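Local coordinates for putative kinase (Chloroflexus aurantiacus, PDB 2RHM), which is of unknown function but has a P-loop nucleoside triphosphate hydrolase fold and is thought to be a kinase, at residues T20-L25 and I81-F86; E41-G46 and G59-M64; L47-R52 and A130-H135; P161-D166 and V179-Q184. All blocks are in the same frame, centred on the assembly; numbering follows the deposited sequence.

Contact 1 of 4, residues T20-L25 and I81-F86; sequences TLSQAL and IMESNF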
loop_
_atom_site.group_PDB
_atom_site.type_symbol
_atom_site.label_atom_id
_atom_site.label_comp_id
_atom_site.label_asym_id
_atom_site.label_seq_id
_atom_site.Cartn_x
_atom_site.Cartn_y
_atom_site.Cartn_z
ATOM N N THR B 20 -6.971 10.322 -13.695
ATOM C CA THR B 20 -7.101 11.743 -13.358
ATOM C C THR B 20 -8.194 11.994 -12.332
ATOM O O THR B 20 -7.999 12.749 -11.381
ATOM C CB THR B 20 -7.401 12.557 -14.622
ATOM O OG1 THR B 20 -6.257 12.483 -15.477
ATOM C CG2 THR B 20 -7.684 14.031 -14.280
ATOM N N LEU B 21 -9.333 11.355 -12.550
ATOM C CA LEU B 21 -10.477 11.479 -11.679
ATOM C C LEU B 21 -10.200 10.981 -10.261
ATOM O O LEU B 21 -10.524 11.655 -9.283
ATOM C CB LEU B 21 -11.678 10.773 -12.292
ATOM C CG LEU B 21 -13.001 10.968 -11.548
ATOM C CD1 LEU B 21 -14.179 10.874 -12.503
ATOM C CD2 LEU B 21 -13.193 10.010 -10.355
ATOM N N SER B 22 -9.563 9.819 -10.143
ATOM C CA SER B 22 -9.249 9.294 -8.821
ATOM C C SER B 22 -8.259 10.215 -8.086
ATOM O O SER B 22 -8.374 10.444 -6.877
ATOM C CB SER B 22 -8.713 7.872 -8.930
ATOM O OG SER B 22 -7.464 7.864 -9.570
ATOM N N GLN B 23 -7.314 10.789 -8.820
ATOM C CA GLN B 23 -6.352 11.716 -8.223
ATOM C C GLN B 23 -7.031 13.015 -7.740
ATOM O O GLN B 23 -6.700 13.557 -6.667
ATOM C CB GLN B 23 -5.209 11.977 -9.205
ATOM C CG GLN B 23 -4.310 10.735 -9.430
ATOM C CD GLN B 23 -3.231 10.929 -10.507
ATOM O OE1 GLN B 23 -3.270 11.880 -11.295
ATOM N NE2 GLN B 23 -2.272 10.007 -10.545
ATOM N N ALA B 24 -7.974 13.515 -8.533
ATOM C CA ALA B 24 -8.789 14.666 -8.161
ATOM C C ALA B 24 -9.639 14.391 -6.913
ATOM O O ALA B 24 -9.862 15.291 -6.100
ATOM C CB ALA B 24 -9.713 15.064 -9.321
ATOM N N LEU B 25 -10.127 13.164 -6.788
ATOM C CA LEU B 25 -10.875 12.751 -5.610
ATOM C C LEU B 25 -9.956 12.687 -4.395
ATOM O O LEU B 25 -10.338 13.097 -3.305
ATOM C CB LEU B 25 -11.541 11.381 -5.811
ATOM C CG LEU B 25 -12.826 11.299 -6.618
ATOM C CD1 LEU B 25 -13.260 9.867 -6.658
ATOM C CD2 LEU B 25 -13.918 12.150 -6.016
ATOM N N ILE B 81 -9.612 5.486 -1.458
ATOM C CA ILE B 81 -9.960 5.369 -2.860
ATOM C C ILE B 81 -9.100 4.260 -3.472
ATOM O O ILE B 81 -7.864 4.225 -3.281
ATOM C CB ILE B 81 -9.677 6.677 -3.610
ATOM C CG1 ILE B 81 -10.435 7.859 -2.978
ATOM C CG2 ILE B 81 -10.007 6.504 -5.093
ATOM C CD1 ILE B 81 -9.785 9.199 -3.291
HETATM N N MSE B 82 -9.747 3.359 -4.194
HETATM C CA MSE B 82 -9.062 2.324 -4.959
HETATM C C MSE B 82 -9.402 2.535 -6.433
HETATM O O MSE B 82 -10.553 2.700 -6.797
HETATM C CB MSE B 82 -9.471 0.904 -4.548
HETATM C CG MSE B 82 -9.105 0.499 -3.125
HETATM SE SE MSE B 82 -9.795 -1.291 -2.689
HETATM C CE MSE B 82 -9.000 -2.106 -4.302
ATOM N N GLU B 83 -8.376 2.488 -7.276
ATOM C CA GLU B 83 -8.561 2.702 -8.705
ATOM C C GLU B 83 -7.920 1.586 -9.509
ATOM O O GLU B 83 -6.740 1.263 -9.316
ATOM C CB GLU B 83 -7.976 4.053 -9.103
ATOM C CG GLU B 83 -8.037 4.323 -10.596
ATOM C CD GLU B 83 -6.790 3.813 -11.344
ATOM O OE1 GLU B 83 -5.656 4.247 -11.030
ATOM O OE2 GLU B 83 -6.947 2.988 -12.264
ATOM N N SER B 84 -8.711 0.994 -10.403
ATOM C CA SER B 84 -8.231 -0.025 -11.332
ATOM C C SER B 84 -9.290 -0.243 -12.403
ATOM O O SER B 84 -10.399 0.279 -12.301
ATOM C CB SER B 84 -8.008 -1.347 -10.603
ATOM O OG SER B 84 -7.345 -2.277 -11.451
ATOM N N ASN B 85 -8.955 -1.027 -13.423
ATOM C CA ASN B 85 -9.972 -1.500 -14.350
ATOM C C ASN B 85 -10.516 -2.807 -13.756
ATOM O O ASN B 85 -10.178 -3.898 -14.187
ATOM C CB ASN B 85 -9.432 -1.644 -15.780
ATOM C CG ASN B 85 -8.235 -2.555 -15.888
ATOM O OD1 ASN B 85 -7.330 -2.531 -15.044
ATOM N ND2 ASN B 85 -8.193 -3.338 -16.977
ATOM N N PHE B 86 -11.365 -2.666 -12.743
ATOM C CA PHE B 86 -11.865 -3.824 -11.997
ATOM C C PHE B 86 -12.713 -4.761 -12.859
ATOM O O PHE B 86 -13.457 -4.322 -13.758
ATOM C CB PHE B 86 -12.674 -3.383 -10.783
ATOM C CG PHE B 86 -11.876 -2.700 -9.724
ATOM C CD1 PHE B 86 -11.107 -3.438 -8.840
ATOM C CD2 PHE B 86 -11.895 -1.320 -9.590
ATOM C CE1 PHE B 86 -10.386 -2.814 -7.830
ATOM C CE2 PHE B 86 -11.167 -0.694 -8.596
ATOM C CZ PHE B 86 -10.412 -1.434 -7.724
HETATM O O HOH W 1 -5.188 6.596 -9.820
#

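Contact 2 of 4, residues E41-G46 and G59-M64; sequences EVMFDG and GATAIM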
loop_
_atom_site.group_PDB
_atom_site.type_symbol
_atom_site.label_atom_id
_atom_site.label_comp_id
_atom_site.label_asym_id
_atom_site.label_seq_id
_atom_site.Cartn_x
_atom_site.Cartn_y
_atom_site.Cartn_z
ATOM N N GLU B 41 3.897 0.042 -11.497
ATOM C CA GLU B 41 5.084 0.844 -11.812
ATOM C C GLU B 41 6.170 0.782 -10.730
ATOM O O GLU B 41 7.359 0.702 -11.048
ATOM C CB GLU B 41 4.685 2.266 -12.179
ATOM C CG GLU B 41 3.902 2.242 -13.487
ATOM C CD GLU B 41 3.317 3.552 -13.889
ATOM O OE1 GLU B 41 3.874 4.605 -13.513
ATOM O OE2 GLU B 41 2.308 3.503 -14.620
ATOM N N VAL B 42 5.764 0.772 -9.464
ATOM C CA VAL B 42 6.718 0.592 -8.374
ATOM C C VAL B 42 7.398 -0.777 -8.563
ATOM O O VAL B 42 8.611 -0.894 -8.451
ATOM C CB VAL B 42 6.041 0.673 -6.990
ATOM C CG1 VAL B 42 7.017 0.313 -5.905
ATOM C CG2 VAL B 42 5.476 2.077 -6.749
HETATM N N MSE B 43 6.620 -1.808 -8.887
HETATM C CA MSE B 43 7.202 -3.117 -9.115
HETATM C C MSE B 43 8.102 -3.202 -10.341
HETATM O O MSE B 43 9.129 -3.871 -10.286
HETATM C CB MSE B 43 6.134 -4.200 -9.140
HETATM C CG MSE B 43 5.719 -4.547 -7.739
HETATM SE SE MSE B 43 4.457 -6.040 -7.674
HETATM C CE MSE B 43 3.350 -5.214 -8.032
ATOM N N PHE B 44 7.727 -2.554 -11.440
ATOM C CA PHE B 44 8.574 -2.578 -12.633
ATOM C C PHE B 44 9.907 -1.893 -12.323
ATOM O O PHE B 44 10.972 -2.335 -12.762
ATOM C CB PHE B 44 7.906 -1.849 -13.802
ATOM C CG PHE B 44 6.705 -2.543 -14.403
ATOM C CD1 PHE B 44 6.668 -3.910 -14.609
ATOM C CD2 PHE B 44 5.620 -1.788 -14.836
ATOM C CE1 PHE B 44 5.564 -4.506 -15.202
ATOM C CE2 PHE B 44 4.521 -2.385 -15.422
ATOM C CZ PHE B 44 4.484 -3.732 -15.606
ATOM N N ASP B 45 9.852 -0.802 -11.569
ATOM C CA ASP B 45 11.090 -0.099 -11.177
ATOM C C ASP B 45 11.995 -0.926 -10.250
ATOM O O ASP B 45 13.212 -0.897 -10.381
ATOM C CB ASP B 45 10.764 1.264 -10.564
ATOM C CG ASP B 45 10.196 2.254 -11.584
ATOM O OD1 ASP B 45 10.227 2.006 -12.814
ATOM O OD2 ASP B 45 9.707 3.303 -11.154
ATOM N N GLY B 46 11.409 -1.680 -9.332
ATOM C CA GLY B 46 12.189 -2.490 -8.416
ATOM C C GLY B 46 12.640 -3.842 -8.947
ATOM O O GLY B 46 13.695 -4.331 -8.547
ATOM N N GLY B 59 0.667 -7.229 -12.725
ATOM C CA GLY B 59 -0.676 -6.681 -12.514
ATOM C C GLY B 59 -1.499 -7.501 -11.529
ATOM O O GLY B 59 -2.157 -6.943 -10.657
ATOM N N ALA B 60 -1.463 -8.828 -11.657
ATOM C CA ALA B 60 -2.163 -9.718 -10.734
ATOM C C ALA B 60 -1.625 -9.531 -9.301
ATOM O O ALA B 60 -2.376 -9.549 -8.306
ATOM C CB ALA B 60 -1.978 -11.158 -11.188
ATOM N N THR B 61 -0.321 -9.306 -9.213
ATOM C CA THR B 61 0.338 -9.111 -7.926
ATOM C C THR B 61 -0.026 -7.739 -7.354
ATOM O O THR B 61 -0.325 -7.614 -6.162
ATOM C CB THR B 61 1.863 -9.285 -8.042
ATOM O OG1 THR B 61 2.163 -10.570 -8.586
ATOM C CG2 THR B 61 2.512 -9.199 -6.679
ATOM N N ALA B 62 -0.023 -6.722 -8.214
ATOM C CA ALA B 62 -0.414 -5.368 -7.807
ATOM C C ALA B 62 -1.841 -5.365 -7.244
ATOM O O ALA B 62 -2.107 -4.730 -6.233
ATOM C CB ALA B 62 -0.301 -4.408 -8.973
ATOM N N ILE B 63 -2.744 -6.094 -7.883
ATOM C CA ILE B 63 -4.122 -6.205 -7.397
ATOM C C ILE B 63 -4.160 -6.806 -5.976
ATOM O O ILE B 63 -4.848 -6.291 -5.110
ATOM C CB ILE B 63 -5.011 -7.023 -8.371
ATOM C CG1 ILE B 63 -5.270 -6.223 -9.652
ATOM C CG2 ILE B 63 -6.333 -7.358 -7.727
ATOM C CD1 ILE B 63 -5.768 -7.068 -10.804
HETATM N N MSE B 64 -3.362 -7.858 -5.755
HETATM C CA MSE B 64 -3.156 -8.447 -4.425
HETATM C C MSE B 64 -2.631 -7.406 -3.411
HETATM O O MSE B 64 -3.078 -7.376 -2.260
HETATM C CB MSE B 64 -2.187 -9.649 -4.498
HETATM C CG MSE B 64 -2.751 -10.890 -5.192
HETATM SE SE MSE B 64 -1.417 -12.299 -5.675
HETATM C CE MSE B 64 -0.350 -12.331 -4.193
#

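Contact 3 of 4, residues L47-R52 and A130-H135; sequences LGWSDR and ARHPGH. With BEZ (benzoic acid), chain G.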
loop_
_atom_site.group_PDB
_atom_site.type_symbol
_atom_site.label_atom_id
_atom_site.label_comp_id
_atom_site.label_asym_id
_atom_site.label_seq_id
_atom_site.Cartn_x
_atom_site.Cartn_y
_atom_site.Cartn_z
ATOM N N LEU B 47 11.852 -4.453 -9.830
ATOM C CA LEU B 47 12.142 -5.803 -10.343
ATOM C C LEU B 47 12.440 -5.885 -11.833
ATOM O O LEU B 47 12.864 -6.931 -12.322
ATOM C CB LEU B 47 10.950 -6.705 -10.087
ATOM C CG LEU B 47 10.441 -6.765 -8.651
ATOM C CD1 LEU B 47 9.088 -7.412 -8.663
ATOM C CD2 LEU B 47 11.428 -7.479 -7.739
ATOM N N GLY B 48 12.212 -4.800 -12.556
ATOM C CA GLY B 48 12.427 -4.776 -13.996
ATOM C C GLY B 48 11.153 -5.062 -14.759
ATOM O O GLY B 48 10.124 -5.429 -14.184
ATOM N N TRP B 49 11.207 -4.871 -16.067
ATOM C CA TRP B 49 10.068 -5.164 -16.929
ATOM C C TRP B 49 10.579 -5.869 -18.182
ATOM O O TRP B 49 11.787 -5.938 -18.417
ATOM C CB TRP B 49 9.303 -3.893 -17.270
ATOM C CG TRP B 49 10.138 -2.847 -17.931
ATOM C CD1 TRP B 49 10.861 -1.872 -17.310
ATOM C CD2 TRP B 49 10.336 -2.664 -19.344
ATOM N NE1 TRP B 49 11.497 -1.089 -18.248
ATOM C CE2 TRP B 49 11.182 -1.544 -19.503
ATOM C CE3 TRP B 49 9.860 -3.322 -20.488
ATOM C CZ2 TRP B 49 11.585 -1.080 -20.761
ATOM C CZ3 TRP B 49 10.251 -2.864 -21.732
ATOM C CH2 TRP B 49 11.113 -1.752 -21.862
ATOM N N SER B 50 9.659 -6.412 -18.979
ATOM C CA SER B 50 10.042 -7.150 -20.171
ATOM C C SER B 50 8.927 -7.235 -21.200
ATOM O O SER B 50 8.916 -6.478 -22.165
ATOM C CB SER B 50 10.528 -8.562 -19.797
ATOM O OG SER B 50 9.539 -9.272 -19.058
ATOM N N ASP B 51 7.983 -8.147 -20.984
ATOM C CA ASP B 51 6.960 -8.435 -21.973
ATOM C C ASP B 51 5.557 -8.397 -21.363
ATOM O O ASP B 51 5.392 -8.125 -20.178
ATOM C CB ASP B 51 7.268 -9.777 -22.666
ATOM C CG ASP B 51 7.343 -10.953 -21.693
ATOM O OD1 ASP B 51 6.825 -10.854 -20.575
ATOM O OD2 ASP B 51 7.911 -12.000 -22.056
ATOM N N ARG B 52 4.555 -8.651 -22.197
ATOM C CA ARG B 52 3.176 -8.567 -21.767
ATOM C C ARG B 52 2.829 -9.589 -20.670
ATOM O O ARG B 52 2.049 -9.278 -19.778
ATOM C CB ARG B 52 2.242 -8.729 -22.971
ATOM C CG ARG B 52 0.793 -8.370 -22.678
ATOM N N ALA B 130 4.052 9.098 -21.528
ATOM C CA ALA B 130 3.334 9.288 -20.274
ATOM C C ALA B 130 3.100 7.931 -19.597
ATOM O O ALA B 130 3.016 7.835 -18.375
ATOM C CB ALA B 130 2.003 9.989 -20.538
ATOM N N ARG B 131 2.999 6.892 -20.417
ATOM C CA ARG B 131 2.774 5.529 -19.968
ATOM C C ARG B 131 4.121 4.804 -19.709
ATOM O O ARG B 131 5.016 4.807 -20.558
ATOM C CB ARG B 131 1.958 4.836 -21.061
ATOM C CG ARG B 131 1.398 3.486 -20.751
ATOM C CD ARG B 131 0.373 3.535 -19.653
ATOM N NE ARG B 131 -0.179 2.215 -19.426
ATOM C CZ ARG B 131 -0.965 1.908 -18.404
ATOM N NH1 ARG B 131 -1.268 2.825 -17.492
ATOM N NH2 ARG B 131 -1.422 0.672 -18.290
ATOM N N HIS B 132 4.269 4.203 -18.527
ATOM C CA HIS B 132 5.470 3.448 -18.180
ATOM C C HIS B 132 5.620 2.333 -19.222
ATOM O O HIS B 132 4.638 1.654 -19.536
ATOM C CB HIS B 132 5.336 2.826 -16.782
ATOM C CG HIS B 132 6.617 2.295 -16.223
ATOM N ND1 HIS B 132 7.277 1.211 -16.764
ATOM C CD2 HIS B 132 7.356 2.688 -15.157
ATOM C CE1 HIS B 132 8.374 0.972 -16.073
ATOM N NE2 HIS B 132 8.446 1.855 -15.090
ATOM N N PRO B 133 6.835 2.146 -19.768
ATOM C CA PRO B 133 7.006 1.145 -20.824
ATOM C C PRO B 133 6.782 -0.309 -20.390
ATOM O O PRO B 133 6.489 -1.153 -21.229
ATOM C CB PRO B 133 8.469 1.333 -21.240
ATOM C CG PRO B 133 9.135 1.906 -20.029
ATOM C CD PRO B 133 8.107 2.824 -19.456
ATOM N N GLY B 134 6.912 -0.599 -19.098
ATOM C CA GLY B 134 6.782 -1.972 -18.606
ATOM C C GLY B 134 5.392 -2.566 -18.752
ATOM O O GLY B 134 5.231 -3.790 -18.729
ATOM N N HIS B 135 4.395 -1.704 -18.919
ATOM C CA HIS B 135 3.001 -2.133 -19.042
ATOM C C HIS B 135 2.804 -2.962 -20.298
ATOM O O HIS B 135 1.928 -3.841 -20.337
ATOM C CB HIS B 135 2.047 -0.941 -19.067
ATOM C CG HIS B 135 1.929 -0.222 -17.764
ATOM N ND1 HIS B 135 1.361 -0.791 -16.641
ATOM C CD2 HIS B 135 2.272 1.037 -17.417
ATOM C CE1 HIS B 135 1.362 0.094 -15.661
ATOM N NE2 HIS B 135 1.902 1.213 -16.106
HETATM C C BEZ G . -3.849 4.301 -19.374
HETATM O O1 BEZ G . -3.633 5.529 -19.247
HETATM O O2 BEZ G . -4.450 3.667 -18.465
HETATM C C1 BEZ G . -3.391 3.598 -20.614
HETATM C C2 BEZ G . -2.737 4.318 -21.610
HETATM C C3 BEZ G . -2.309 3.660 -22.754
HETATM C C4 BEZ G . -2.541 2.294 -22.901
HETATM C C5 BEZ G . -3.207 1.584 -21.901
HETATM C C6 BEZ G . -3.627 2.233 -20.749
HETATM O O HOH W 2 6.773 -6.018 -18.588
#

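Contact 4 of 4, residues P161-D166 and V179-Q184; sequences PLLTVD and VQWVRQ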
loop_
_atom_site.group_PDB
_atom_site.type_symbol
_atom_site.label_atom_id
_atom_site.label_comp_id
_atom_site.label_asym_id
_atom_site.label_seq_id
_atom_site.Cartn_x
_atom_site.Cartn_y
_atom_site.Cartn_z
ATOM N N PRO B 161 -24.101 3.599 -3.994
ATOM C CA PRO B 161 -24.254 4.504 -5.117
ATOM C C PRO B 161 -23.229 4.271 -6.217
ATOM O O PRO B 161 -22.116 3.811 -5.954
ATOM C CB PRO B 161 -24.066 5.890 -4.485
ATOM C CG PRO B 161 -23.446 5.687 -3.215
ATOM C CD PRO B 161 -23.698 4.292 -2.760
ATOM N N LEU B 162 -23.647 4.568 -7.446
ATOM C CA LEU B 162 -22.793 4.479 -8.620
ATOM C C LEU B 162 -22.974 5.738 -9.467
ATOM O O LEU B 162 -24.107 6.147 -9.748
ATOM C CB LEU B 162 -23.145 3.242 -9.460
ATOM C CG LEU B 162 -22.499 3.097 -10.841
ATOM C CD1 LEU B 162 -20.992 2.849 -10.741
ATOM C CD2 LEU B 162 -23.156 1.979 -11.637
ATOM N N LEU B 163 -21.868 6.351 -9.846
ATOM C CA LEU B 163 -21.881 7.498 -10.757
ATOM C C LEU B 163 -21.111 7.084 -11.968
ATOM O O LEU B 163 -20.005 6.595 -11.820
ATOM C CB LEU B 163 -21.162 8.687 -10.129
ATOM C CG LEU B 163 -21.015 9.947 -11.008
ATOM C CD1 LEU B 163 -22.368 10.529 -11.243
ATOM C CD2 LEU B 163 -20.082 10.953 -10.341
ATOM N N THR B 164 -21.663 7.304 -13.158
ATOM C CA THR B 164 -20.911 7.100 -14.401
ATOM C C THR B 164 -20.530 8.435 -14.993
ATOM O O THR B 164 -21.377 9.330 -15.159
ATOM C CB THR B 164 -21.658 6.269 -15.427
ATOM O OG1 THR B 164 -21.809 4.947 -14.918
ATOM C CG2 THR B 164 -20.893 6.212 -16.749
ATOM N N VAL B 165 -19.241 8.565 -15.276
ATOM C CA VAL B 165 -18.661 9.782 -15.810
ATOM C C VAL B 165 -18.107 9.534 -17.226
ATOM O O VAL B 165 -17.145 8.785 -17.433
ATOM C CB VAL B 165 -17.585 10.330 -14.852
ATOM C CG1 VAL B 165 -16.925 11.573 -15.444
ATOM C CG2 VAL B 165 -18.214 10.629 -13.487
ATOM N N ASP B 166 -18.740 10.167 -18.210
ATOM C CA ASP B 166 -18.307 10.075 -19.598
ATOM C C ASP B 166 -17.305 11.199 -19.872
ATOM O O ASP B 166 -17.641 12.391 -19.814
ATOM C CB ASP B 166 -19.519 10.139 -20.542
ATOM C CG ASP B 166 -19.179 9.741 -21.982
ATOM O OD1 ASP B 166 -18.040 9.973 -22.456
ATOM O OD2 ASP B 166 -20.085 9.202 -22.659
ATOM N N VAL B 179 -16.489 15.493 -7.203
ATOM C CA VAL B 179 -16.050 15.441 -5.812
ATOM C C VAL B 179 -17.226 15.679 -4.859
ATOM O O VAL B 179 -17.381 14.943 -3.888
ATOM C CB VAL B 179 -14.937 16.461 -5.514
ATOM C CG1 VAL B 179 -14.688 16.569 -4.000
ATOM C CG2 VAL B 179 -13.654 16.081 -6.248
ATOM N N GLN B 180 -18.057 16.686 -5.144
ATOM C CA GLN B 180 -19.233 16.972 -4.292
ATOM C C GLN B 180 -20.238 15.820 -4.237
ATOM O O GLN B 180 -20.831 15.566 -3.181
ATOM C CB GLN B 180 -19.949 18.260 -4.717
ATOM C CG GLN B 180 -19.133 19.512 -4.478
ATOM C CD GLN B 180 -18.505 19.522 -3.108
ATOM O OE1 GLN B 180 -19.184 19.314 -2.101
ATOM N NE2 GLN B 180 -17.190 19.739 -3.061
ATOM N N TRP B 181 -20.453 15.164 -5.372
ATOM C CA TRP B 181 -21.292 13.968 -5.424
ATOM C C TRP B 181 -20.817 12.920 -4.416
ATOM O O TRP B 181 -21.614 12.406 -3.625
ATOM C CB TRP B 181 -21.324 13.403 -6.840
ATOM C CG TRP B 181 -22.264 12.220 -6.987
ATOM C CD1 TRP B 181 -23.588 12.250 -7.297
ATOM C CD2 TRP B 181 -21.922 10.843 -6.822
ATOM N NE1 TRP B 181 -24.086 10.975 -7.343
ATOM C CE2 TRP B 181 -23.089 10.089 -7.048
ATOM C CE3 TRP B 181 -20.739 10.171 -6.505
ATOM C CZ2 TRP B 181 -23.104 8.690 -6.963
ATOM C CZ3 TRP B 181 -20.756 8.793 -6.428
ATOM C CH2 TRP B 181 -21.930 8.069 -6.657
ATOM N N VAL B 182 -19.516 12.632 -4.427
ATOM C CA VAL B 182 -18.923 11.719 -3.444
ATOM C C VAL B 182 -19.078 12.260 -2.011
ATOM O O VAL B 182 -19.468 11.523 -1.115
ATOM C CB VAL B 182 -17.412 11.425 -3.734
ATOM C CG1 VAL B 182 -16.835 10.512 -2.668
ATOM C CG2 VAL B 182 -17.235 10.791 -5.084
ATOM N N ARG B 183 -18.791 13.546 -1.790
ATOM C CA ARG B 183 -18.929 14.121 -0.443
ATOM C C ARG B 183 -20.328 13.936 0.109
ATOM O O ARG B 183 -20.487 13.538 1.261
ATOM C CB ARG B 183 -18.556 15.611 -0.411
ATOM C CG ARG B 183 -17.095 15.861 -0.609
ATOM C CD ARG B 183 -16.720 17.321 -0.402
ATOM N NE ARG B 183 -16.680 17.688 1.013
ATOM C CZ ARG B 183 -17.600 18.407 1.659
ATOM N NH1 ARG B 183 -18.686 18.868 1.042
ATOM N NH2 ARG B 183 -17.428 18.679 2.953
ATOM N N GLN B 184 -21.342 14.215 -0.710
ATOM C CA GLN B 184 -22.724 14.069 -0.266
ATOM C C GLN B 184 -22.940 12.643 0.209
ATOM O O GLN B 184 -23.460 12.412 1.305
ATOM C CB GLN B 184 -23.710 14.412 -1.379
#

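Contact 1 of 4, residues T20-L25 and I81-F86
S22 OG, on the side of the helix that faces E83, is gripped by several groups. A water donates to it at 2.6 Å from S22 OG, and the same water donates to E83 OE1 at 2.7 Å. S22 OG also bonds to the carbonyls K18 O and T19 O one turn back. The water is therefore a polar bridge between helix and strand. E83 itself meets the serine with its aliphatic part: its CG is 3.7 Å from S22 OG. That CG stands anti to the backbone N (chi1 176°), and a bend at chi2 (-89°) then swings the carboxylate round. Both carboxylate oxygens are held: OE1 also bonds to S35 OG, and OE2 forms a salt bridge with K18 NZ. Two residues earlier on the strand, at I81, the contact turns apolar. The CD1 methyl of I81 reaches the helix tip-first and sits 3.8 Å from L25 CB. The same CD1 lies 4.0 Å from S22 O. V10 touches both I81 and L25. The axes of the short segments 20-25 and 81-83 approach to 9.2 Å and run nearly antiparallel, at 170°. K18 belongs to a likely Walker A motif. Helix 18-29 following that loop and packing back over a parallel sheet is characteristic of the P-loop NTPase fold.

Contact 2 of 4, residues E41-G46 and G59-M64
M43, a selenomethionine, reaches from helix 36-47 to T61 and A62 of helix 52-75. Its CG stands beside the backbone N and anti to the carbonyl carbon (chi1 -79°). The chain then runs straight through chi2 and bends at chi3 (-79°). The bend brings SE against T61 and turns the CE methyl toward A62. SE lies 3.8 Å from T61 CG2, the two side chains meeting at a slant. CE is placed 3.7 Å from A62 N and 3.9 Å from A62 CB. The SE to CE bond is modelled short, so these two distances are approximate. T61 shows M43 its methyl and not its hydroxyl. CG2 is anti to the backbone N, while OG1 sits beside that N and bonds to R57 O one turn back (chi1 -56°). The polar end of T61 is thus satisfied within its own helix. The two helices follow each other between strands 33-35 and 80-83. In nucleoside monophosphate kinases this part of the chain carries the helices that bind the monophosphate, but no such substrate is known here. A62 has a short side chain and also packs on F39 and K40 of the first helix. V58, a turn before A62, touches M43 as well. The contact lies at the dimer interface: M43 also packs on T61 of the second subunit, and V42 packs on M64 of that subunit. F44, next to M43, directs its ring to W54, S55 and V58.

Contact 3 of 4, residues L47-R52 and A130-H135
W49 lies against H132, P133 and G134. Before them comes R131, which faces the bound benzoic acid. Its guanidinium has C6 of the benzoic acid 3.5 Å above one face and H135 CD2 over the opposite face. NE forms a salt bridge with D137, and NH1 one with D37. With a methionine here, D37 and D137 would probably lose their charged mate and the ring of the benzoic acid its flat cationic neighbour. H132 turns the edge of its imidazole to the W49 face, an offset edge-to-face pair with planes at 89°. Its CE1 is 4.0 Å from W49 CD1. ND1 accepts the N-H of G134 at 3.0 Å, almost in the ring plane, and NE2 bonds to D45 OD1. P133 follows with a CH-pi contact: CB is 4.2 Å from the centroid of the six-membered W49 ring. G134 CA comes within 3.4 Å of W49 CB, where a side chain would clash. G134 O accepts from a water that also takes the S50 N-H. H135 bonds to E41 through NE2. Since both imidazole nitrogens of H132 are engaged, one accepting and one facing a carboxylate, the rotation of its ring is probably fixed, with CE1 toward the indole.

Contact 4 of 4, residues P161-D166 and V179-Q184
The edge strand 162-166 of the parallel sheet and the last helix, 175-187, form the closing strand-helix pair of this alpha/beta fold. Their contact is centred on the indole of W181. Its CG is anti to the backbone N (chi1 -176°), which sends the ring from the helix toward the strand. L163 CB sits over a face of the six-membered ring, 3.6 Å from its centroid, as a CH-pi contact. L163 CD2 continues along the same indole, 4.0 Å from W181 CE3. The two side chains run past each other in opposite directions. W181 CH2 also meets the start of the strand. It lies 3.7 Å from P161 CB and 3.8 Å from L162 C. The indole also touches I107 of strand 105-112 and meets the ring of H185, one turn on in its own helix. Replacing W181 with an alanine would probably open a gap over L163 and P161 and leave this edge of the sheet without its flat cover. V182, the next residue on the helix, turns instead to L25, L29 and I109, and so joins the helix to the core. On the helix itself, R183 reaches back one turn to Q180. R183 NH1 donates to Q180 OE1 at 3.2 Å. The donor lies in the carbonyl plane on a lone pair, with a C=O...N angle of 138°, and the oxygen is 16° out of the guanidinium plane.

Overall arrangement
Contact 1 lies near the centre of the chain, about 4 Å from it, and ties the helix after the likely P-loop to strand 80-83. Contact 4 is centred about 12 Å away on the same five-stranded sheet. L25 touches V179 and V182, so the two share one core. Contacts 2 and 3 lie together on the other side of the chain's centre from contact 4, with centres about 10 Å apart. E41 and D45 bond to H135 and H132. Along the chain contact 2 falls between the segments of contact 1, contact 3 alternates with both, and contact 4 comes last. The loop that carries R131 of the benzoic acid pocket is thus fastened to helix 36-47, which also packs on the second subunit.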